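PDB 3IV4: putative oxidoreductase from Staphylococcus aureus subsp. aureus, which probably takes part in thiol-disulfide redox chemistry as a thioredoxin-fold protein of the monothiol bacilliredoxin BrxC family. Local coordinates for residues 25-39 / 79-91. Residues are numbered along the deposited sequence; the frame is centred on the assembly and turned at random.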
loop_
_atom_site.group_PDB
_atom_site.type_symbol
_atom_site.label_atom_id
_atom_site.label_comp_id
_atom_site.label_asym_id
_atom_site.label_seq_id
_atom_site.Cartn_x
_atom_site.Cartn_y
_atom_site.Cartn_z
ATOM N N LYS A 25 1.224 12.323 -7.581
ATOM C CA LYS A 25 1.848 11.723 -8.762
ATOM C C LYS A 25 2.297 10.298 -8.459
ATOM O O LYS A 25 2.025 9.374 -9.222
ATOM C CB LYS A 25 3.047 12.550 -9.242
ATOM C CG LYS A 25 3.862 11.857 -10.331
ATOM C CD LYS A 25 4.949 12.769 -10.888
ATOM C CE LYS A 25 5.438 12.283 -12.246
ATOM N NZ LYS A 25 4.464 12.586 -13.327
ATOM N N TYR A 26 2.957 10.137 -7.320
ATOM C CA TYR A 26 3.573 8.869 -6.934
ATOM C C TYR A 26 2.963 8.398 -5.636
ATOM O O TYR A 26 3.102 9.069 -4.607
ATOM C CB TYR A 26 5.074 9.094 -6.721
ATOM C CG TYR A 26 5.822 9.417 -7.987
ATOM C CD1 TYR A 26 5.780 8.533 -9.059
ATOM C CD2 TYR A 26 6.572 10.583 -8.114
ATOM C CE1 TYR A 26 6.446 8.781 -10.223
ATOM C CE2 TYR A 26 7.270 10.845 -9.314
ATOM C CZ TYR A 26 7.185 9.924 -10.356
ATOM O OH TYR A 26 7.829 10.100 -11.564
ATOM N N VAL A 27 2.294 7.241 -5.672
ATOM C CA VAL A 27 1.518 6.732 -4.526
ATOM C C VAL A 27 1.727 5.236 -4.295
ATOM O O VAL A 27 1.494 4.435 -5.205
ATOM C CB VAL A 27 0.003 6.960 -4.760
ATOM C CG1 VAL A 27 -0.839 6.264 -3.691
ATOM C CG2 VAL A 27 -0.318 8.429 -4.791
ATOM N N PHE A 28 2.150 4.852 -3.086
ATOM C CA PHE A 28 2.162 3.450 -2.706
ATOM C C PHE A 28 0.955 3.183 -1.830
ATOM O O PHE A 28 0.616 4.008 -0.975
ATOM C CB PHE A 28 3.434 3.114 -1.908
ATOM C CG PHE A 28 4.677 2.988 -2.747
ATOM C CD1 PHE A 28 5.016 1.767 -3.332
ATOM C CD2 PHE A 28 5.527 4.082 -2.930
ATOM C CE1 PHE A 28 6.191 1.626 -4.100
ATOM C CE2 PHE A 28 6.699 3.955 -3.704
ATOM C CZ PHE A 28 7.030 2.724 -4.274
ATOM N N VAL A 29 0.324 2.031 -2.039
ATOM C CA VAL A 29 -0.858 1.604 -1.275
ATOM C C VAL A 29 -0.646 0.155 -0.828
ATOM O O VAL A 29 -0.307 -0.700 -1.650
ATOM C CB VAL A 29 -2.147 1.678 -2.135
ATOM C CG1 VAL A 29 -3.360 1.194 -1.334
ATOM C CG2 VAL A 29 -2.373 3.112 -2.637
ATOM N N LEU A 30 -0.880 -0.117 0.453
ATOM C CA LEU A 30 -0.714 -1.446 1.010
ATOM C C LEU A 30 -2.042 -2.012 1.501
ATOM O O LEU A 30 -2.698 -1.386 2.326
ATOM C CB LEU A 30 0.251 -1.372 2.196
ATOM C CG LEU A 30 0.466 -2.653 2.991
ATOM C CD1 LEU A 30 1.231 -3.690 2.176
ATOM C CD2 LEU A 30 1.141 -2.368 4.332
ATOM N N LYS A 31 -2.398 -3.198 1.023
ATOM C CA LYS A 31 -3.447 -3.999 1.637
ATOM C C LYS A 31 -2.847 -4.730 2.833
ATOM O O LYS A 31 -1.884 -5.496 2.679
ATOM C CB LYS A 31 -4.004 -5.034 0.654
ATOM C CG LYS A 31 -4.749 -4.465 -0.524
ATOM C CD LYS A 31 -5.458 -5.611 -1.254
ATOM C CE LYS A 31 -6.310 -5.107 -2.417
ATOM N NZ LYS A 31 -7.119 -6.250 -2.977
ATOM N N HIS A 32 -3.435 -4.524 4.005
ATOM C CA HIS A 32 -2.900 -5.063 5.259
ATOM C C HIS A 32 -3.959 -5.896 5.993
ATOM O O HIS A 32 -5.126 -5.510 6.032
ATOM C CB HIS A 32 -2.418 -3.881 6.121
ATOM C CG HIS A 32 -1.953 -4.254 7.496
ATOM N ND1 HIS A 32 -0.944 -5.167 7.728
ATOM C CD2 HIS A 32 -2.329 -3.792 8.713
ATOM C CE1 HIS A 32 -0.731 -5.263 9.032
ATOM N NE2 HIS A 32 -1.557 -4.436 9.650
ATOM N N SER A 33 -3.549 -7.034 6.556
ATOM C CA SER A 33 -4.423 -7.831 7.438
ATOM C C SER A 33 -4.033 -7.602 8.891
ATOM O O SER A 33 -2.847 -7.555 9.211
ATOM C CB SER A 33 -4.328 -9.324 7.109
ATOM O OG SER A 33 -4.925 -9.618 5.861
ATOM N N GLU A 34 -5.019 -7.468 9.777
ATOM C CA GLU A 34 -4.724 -7.122 11.171
ATOM C C GLU A 34 -4.402 -8.321 12.074
ATOM O O GLU A 34 -4.057 -8.147 13.242
ATOM C CB GLU A 34 -5.859 -6.286 11.779
ATOM C CG GLU A 34 -7.227 -6.912 11.614
ATOM C CD GLU A 34 -8.370 -5.980 12.011
ATOM O OE1 GLU A 34 -8.122 -4.836 12.440
ATOM O OE2 GLU A 34 -9.529 -6.403 11.886
ATOM N N THR A 35 -4.496 -9.527 11.528
ATOM C CA THR A 35 -4.296 -10.730 12.321
ATOM C C THR A 35 -3.186 -11.615 11.771
ATOM O O THR A 35 -3.174 -12.817 12.030
ATOM C CB THR A 35 -5.571 -11.581 12.338
ATOM O OG1 THR A 35 -5.912 -11.941 10.993
ATOM C CG2 THR A 35 -6.721 -10.810 12.969
ATOM N N CYS A 36 -2.246 -11.030 11.034
ATOM C CA CYS A 36 -1.265 -11.810 10.277
ATOM C C CYS A 36 0.179 -11.299 10.464
ATOM O O CYS A 36 0.479 -10.179 10.049
ATOM C CB CYS A 36 -1.669 -11.771 8.792
ATOM S SG CYS A 36 -0.565 -12.518 7.607
ATOM N N PRO A 37 1.076 -12.107 11.092
ATOM C CA PRO A 37 2.504 -11.756 11.164
ATOM C C PRO A 37 3.143 -11.451 9.818
ATOM O O PRO A 37 3.984 -10.566 9.749
ATOM C CB PRO A 37 3.169 -12.987 11.799
ATOM C CG PRO A 37 2.096 -13.801 12.352
ATOM C CD PRO A 37 0.792 -13.423 11.715
ATOM N N ILE A 38 2.734 -12.138 8.758
ATOM C CA ILE A 38 3.310 -11.850 7.438
ATOM C C ILE A 38 2.923 -10.430 7.005
ATOM O O ILE A 38 3.749 -9.659 6.491
ATOM C CB ILE A 38 2.889 -12.899 6.363
ATOM C CG1 ILE A 38 3.421 -14.281 6.733
ATOM C CG2 ILE A 38 3.394 -12.473 4.970
ATOM C CD1 ILE A 38 2.731 -15.446 6.032
ATOM N N SER A 39 1.671 -10.065 7.235
ATOM C CA SER A 39 1.224 -8.713 6.930
ATOM C C SER A 39 1.913 -7.658 7.801
ATOM O O SER A 39 2.327 -6.596 7.303
ATOM C CB SER A 39 -0.302 -8.604 7.049
ATOM O OG SER A 39 -0.755 -7.473 6.322
ATOM N N LYS A 79 -5.501 -10.114 -8.731
ATOM C CA LYS A 79 -6.349 -10.787 -7.752
ATOM C C LYS A 79 -5.852 -10.529 -6.336
ATOM O O LYS A 79 -4.653 -10.372 -6.078
ATOM C CB LYS A 79 -6.498 -12.282 -8.040
ATOM C CG LYS A 79 -7.307 -12.596 -9.315
ATOM C CD LYS A 79 -8.809 -12.359 -9.182
ATOM C CE LYS A 79 -9.474 -12.315 -10.549
ATOM N NZ LYS A 79 -9.069 -11.064 -11.285
ATOM N N HIS A 80 -6.817 -10.441 -5.440
ATOM C CA HIS A 80 -6.550 -10.054 -4.079
ATOM C C HIS A 80 -5.553 -10.961 -3.347
ATOM O O HIS A 80 -5.661 -12.186 -3.398
ATOM C CB HIS A 80 -7.855 -10.020 -3.296
ATOM C CG HIS A 80 -7.639 -9.819 -1.838
ATOM N ND1 HIS A 80 -7.306 -8.590 -1.317
ATOM C CD2 HIS A 80 -7.628 -10.689 -0.800
ATOM C CE1 HIS A 80 -7.139 -8.700 -0.011
ATOM N NE2 HIS A 80 -7.322 -9.964 0.327
ATOM N N GLU A 81 -4.592 -10.349 -2.653
ATOM C CA GLU A 81 -3.750 -11.042 -1.672
ATOM C C GLU A 81 -3.638 -10.115 -0.489
ATOM O O GLU A 81 -3.897 -8.913 -0.600
ATOM C CB GLU A 81 -2.329 -11.308 -2.186
ATOM C CG GLU A 81 -2.242 -12.091 -3.484
ATOM C CD GLU A 81 -2.460 -13.581 -3.318
ATOM O OE1 GLU A 81 -2.579 -14.086 -2.175
ATOM O OE2 GLU A 81 -2.503 -14.252 -4.368
ATOM N N SER A 82 -3.205 -10.668 0.640
ATOM C CA SER A 82 -2.819 -9.832 1.762
ATOM C C SER A 82 -1.629 -10.464 2.481
ATOM O O SER A 82 -1.638 -11.666 2.767
ATOM C CB SER A 82 -3.990 -9.586 2.700
ATOM O OG SER A 82 -3.651 -8.566 3.613
ATOM N N PRO A 83 -0.579 -9.676 2.746
ATOM C CA PRO A 83 -0.410 -8.274 2.396
ATOM C C PRO A 83 -0.114 -8.131 0.902
ATOM O O PRO A 83 0.442 -9.036 0.292
ATOM C CB PRO A 83 0.811 -7.865 3.217
ATOM C CG PRO A 83 1.628 -9.099 3.302
ATOM C CD PRO A 83 0.624 -10.222 3.407
ATOM N N GLN A 84 -0.432 -6.972 0.340
ATOM C CA GLN A 84 -0.230 -6.740 -1.088
ATOM C C GLN A 84 0.033 -5.269 -1.284
ATOM O O GLN A 84 -0.736 -4.437 -0.812
ATOM C CB GLN A 84 -1.471 -7.181 -1.854
ATOM C CG GLN A 84 -1.318 -7.141 -3.359
ATOM C CD GLN A 84 -2.546 -7.765 -4.036
ATOM O OE1 GLN A 84 -3.690 -7.422 -3.707
ATOM N NE2 GLN A 84 -2.312 -8.710 -4.950
ATOM N N ALA A 85 1.104 -4.931 -1.991
ATOM C CA ALA A 85 1.456 -3.527 -2.145
ATOM C C ALA A 85 1.415 -3.146 -3.608
ATOM O O ALA A 85 1.729 -3.969 -4.475
ATOM C CB ALA A 85 2.847 -3.256 -1.556
ATOM N N PHE A 86 1.012 -1.903 -3.862
ATOM C CA PHE A 86 0.864 -1.381 -5.217
ATOM C C PHE A 86 1.558 -0.034 -5.296
ATOM O O PHE A 86 1.604 0.708 -4.323
ATOM C CB PHE A 86 -0.617 -1.123 -5.516
ATOM C CG PHE A 86 -1.441 -2.351 -5.602
ATOM C CD1 PHE A 86 -1.592 -3.004 -6.825
ATOM C CD2 PHE A 86 -2.069 -2.887 -4.465
ATOM C CE1 PHE A 86 -2.358 -4.165 -6.924
ATOM C CE2 PHE A 86 -2.832 -4.034 -4.563
ATOM C CZ PHE A 86 -2.972 -4.675 -5.791
ATOM N N TYR A 87 2.067 0.268 -6.481
ATOM C CA TYR A 87 2.660 1.569 -6.769
ATOM C C TYR A 87 1.931 2.168 -7.948
ATOM O O TYR A 87 1.856 1.546 -9.028
ATOM C CB TYR A 87 4.139 1.413 -7.086
ATOM C CG TYR A 87 4.914 2.698 -7.314
ATOM C CD1 TYR A 87 4.737 3.817 -6.492
ATOM C CD2 TYR A 87 5.852 2.770 -8.337
ATOM C CE1 TYR A 87 5.483 4.997 -6.704
ATOM C CE2 TYR A 87 6.606 3.927 -8.552
ATOM C CZ TYR A 87 6.413 5.037 -7.736
ATOM O OH TYR A 87 7.174 6.184 -7.972
ATOM N N PHE A 88 1.374 3.355 -7.717
ATOM C CA PHE A 88 0.660 4.125 -8.751
ATOM C C PHE A 88 1.430 5.363 -9.165
ATOM O O PHE A 88 1.895 6.135 -8.324
ATOM C CB PHE A 88 -0.732 4.555 -8.260
ATOM C CG PHE A 88 -1.642 3.408 -7.970
ATOM C CD1 PHE A 88 -2.492 2.901 -8.957
ATOM C CD2 PHE A 88 -1.619 2.788 -6.717
ATOM C CE1 PHE A 88 -3.328 1.807 -8.688
ATOM C CE2 PHE A 88 -2.453 1.693 -6.442
ATOM C CZ PHE A 88 -3.305 1.203 -7.413
ATOM N N VAL A 89 1.578 5.517 -10.477
ATOM C CA VAL A 89 2.243 6.690 -11.036
ATOM C C VAL A 89 1.210 7.385 -11.908
ATOM O O VAL A 89 0.702 6.797 -12.849
ATOM C CB VAL A 89 3.492 6.304 -11.865
ATOM C CG1 VAL A 89 4.055 7.530 -12.579
ATOM C CG2 VAL A 89 4.548 5.665 -10.969
ATOM N N ASN A 90 0.889 8.639 -11.573
ATOM C CA ASN A 90 -0.210 9.361 -12.233
ATOM C C ASN A 90 -1.492 8.530 -12.365
ATOM O O ASN A 90 -2.138 8.509 -13.425
ATOM C CB ASN A 90 0.227 9.854 -13.612
ATOM C CG ASN A 90 1.216 10.989 -13.538
ATOM O OD1 ASN A 90 2.383 10.832 -13.882
ATOM N ND2 ASN A 90 0.754 12.136 -13.088
ATOM N N GLY A 91 -1.853 7.840 -11.288
ATOM C CA GLY A 91 -3.099 7.108 -11.230
ATOM C C GLY A 91 -3.096 5.713 -11.814
ATOM O O GLY A 91 -4.117 5.027 -11.761
HETATM O O HOH W 1 -5.759 -6.951 -5.365
#
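Antiparallel pairing of two neighbouring interior strands, 26-32 and 84-89, makes this contact, close to the centre of the chain. Six backbone bonds run from Val27 and Phe88 through Val29 and Phe86 to Lys31 and Gln84; Phe88 N to Val27 O, at 2.7 Å, is almost straight. Beyond the strand ends, Asn90 N binds Lys25 O.

On one face the rings of Phe28 and Tyr87 form an offset stack, centroids 4.1 Å apart and planes at 17°. With its CG anti to the backbone N (chi1 -176°), Tyr87 lays CD1 over the centre of the Phe28 ring, which helix 37-53 flanks through Phe46 and Phe49. On the other face the extended chain of Lys31 runs alongside Gln84 and brings NZ 2.9 Å from His80 ND1, exactly in the imidazole plane; Ser69 O and a water shared with Gln84 OE1 also hold the ammonium.

The strand order and the cis-Pro83 before strand 84-89 are those of the thioredoxin fold, whose cis-proline lies beside the redox-active cysteine motif, here probably Cys36-Pro37-Ile38-Ser39. Pro83 CB meets Ser39 OG at 3.5 Å and its CD touches Ile38 CG2, at the start of the helix whose N-cap is Cys36; in one conformer of Cys36, SG accepts from Ser39 N. In one conformer of Ser33, OG hydrogen-bonds Ser82 OG at 2.8 Å, and either hydroxyl could donate.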